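Local structure of chemotaxis transducer (Pseudomonas aeruginosa, 6GCV) at residues G25-R28 / M29-Q32. The protein senses nitrate for chemotaxis, binding the anion directly through its ligand-binding PilJ-type domain. Numbering follows the deposited sequence.
Sequences GAQR and MLSQ. With NO3 (nitrate ion), chain D.
The nitrate pocket of this PilJ-type four-helix bundle lies at the subunit interface, where one turn of helix 18-42 meets the anion through G25, A26, R28 and M29. R28 grips it with the edge of its guanidinium: NH2 gives nitrate O1 a straight bond of 2.9 Å (179°), while NE reaches nitrate O3, also at 2.9 Å but more bent (134°). The chain bends at chi3 (-64°), turning that edge back toward the start of the turn, where NE shares its single N-H with G25 O, the longer branch at 3.3 Å. M29 CB closes in on nitrate O2 (3.3 Å). G25, with no side chain, lets nitrate O1 settle 3.5 Å from its CA. One turn on, S31 OG swings back to R28 O (2.7 Å) and takes a straight N-H from Q32 NE2 at 3.0 Å, in the plane of that amide, whose OE1 bonds R36 of the second subunit. R28 NH1 is held by N127 and by N22 of the second subunit, fixing the guanidinium with its NE/NH2 edge facing the ligand. R28 of the second subunit also bonds the nitrate; two arginines probably more than offset its single charge, consistent with sensing across the dimer.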
loop_
_atom_site.group_PDB
_atom_site.type_symbol
_atom_site.label_atom_id
_atom_site.label_comp_id
_atom_site.label_asym_id
_atom_site.label_seq_id
_atom_site.Cartn_x
_atom_site.Cartn_y
_atom_site.Cartn_z
ATOM N N GLY A 25 -3.082 7.815 2.880
ATOM C CA GLY A 25 -2.427 7.064 1.836
ATOM C C GLY A 25 -1.966 5.694 2.306
ATOM O O GLY A 25 -2.140 4.694 1.577
ATOM N N ALA A 26 -1.424 5.628 3.516
ATOM C CA ALA A 26 -0.933 4.359 4.042
ATOM C C ALA A 26 -2.052 3.326 4.187
ATOM O O ALA A 26 -1.765 2.135 4.161
ATOM C CB ALA A 26 -0.177 4.559 5.340
ATOM N N GLN A 27 -3.305 3.769 4.322
ATOM C CA GLN A 27 -4.410 2.804 4.349
ATOM C C GLN A 27 -4.409 1.944 3.084
ATOM O O GLN A 27 -4.772 0.770 3.098
ATOM C CB GLN A 27 -5.761 3.502 4.465
ATOM C CG GLN A 27 -6.007 4.312 5.726
ATOM C CD GLN A 27 -6.026 3.445 6.963
ATOM O OE1 GLN A 27 -4.982 2.919 7.390
ATOM N NE2 GLN A 27 -7.215 3.309 7.586
ATOM N N ARG A 28 -4.100 2.573 1.951
ATOM C CA ARG A 28 -4.033 1.862 0.681
ATOM C C ARG A 28 -3.047 0.703 0.782
ATOM O O ARG A 28 -3.362 -0.457 0.464
ATOM C CB ARG A 28 -3.599 2.791 -0.458
ATOM C CG ARG A 28 -4.503 4.008 -0.673
ATOM C CD ARG A 28 -4.028 4.882 -1.827
ATOM N NE ARG A 28 -2.718 5.469 -1.536
ATOM C CZ ARG A 28 -2.203 6.496 -2.222
ATOM N NH1 ARG A 28 -2.910 7.078 -3.175
ATOM N NH2 ARG A 28 -1.002 6.976 -1.905
ATOM N N MET A 29 -1.862 1.003 1.270
ATOM C CA MET A 29 -0.840 -0.018 1.462
ATOM C C MET A 29 -1.302 -1.093 2.445
ATOM O O MET A 29 -1.116 -2.292 2.173
ATOM C CB MET A 29 0.445 0.636 1.943
ATOM C CG MET A 29 1.591 -0.314 2.206
ATOM S SD MET A 29 1.522 -1.125 3.829
ATOM C CE MET A 29 1.848 0.249 4.892
ATOM N N LEU A 30 -1.883 -0.658 3.571
ATOM C CA LEU A 30 -2.224 -1.641 4.585
ATOM C C LEU A 30 -3.246 -2.645 4.057
ATOM O O LEU A 30 -3.178 -3.839 4.388
ATOM C CB LEU A 30 -2.721 -0.959 5.856
ATOM C CG LEU A 30 -1.654 -0.165 6.622
ATOM C CD1 LEU A 30 -2.293 0.731 7.648
ATOM C CD2 LEU A 30 -0.630 -1.060 7.289
ATOM N N SER A 31 -4.196 -2.170 3.257
ATOM C CA SER A 31 -5.179 -3.078 2.689
ATOM C C SER A 31 -4.534 -4.214 1.905
ATOM O O SER A 31 -5.068 -5.319 1.868
ATOM C CB SER A 31 -6.191 -2.302 1.826
ATOM O OG SER A 31 -5.677 -1.927 0.546
ATOM N N GLN A 32 -3.430 -3.903 1.243
ATOM C CA GLN A 32 -2.728 -4.896 0.439
ATOM C C GLN A 32 -1.801 -5.793 1.293
ATOM O O GLN A 32 -1.722 -7.001 1.068
ATOM C CB GLN A 32 -1.966 -4.195 -0.689
ATOM C CG GLN A 32 -2.871 -3.345 -1.550
ATOM C CD GLN A 32 -3.975 -4.144 -2.147
ATOM O OE1 GLN A 32 -3.703 -4.956 -3.030
ATOM N NE2 GLN A 32 -5.207 -3.970 -1.653
HETATM N N NO3 D . 0.369 4.591 0.223
HETATM O O1 NO3 D . 0.497 5.824 0.315
HETATM O O2 NO3 D . 0.981 3.806 1.047
HETATM O O3 NO3 D . -0.326 3.998 -0.666
#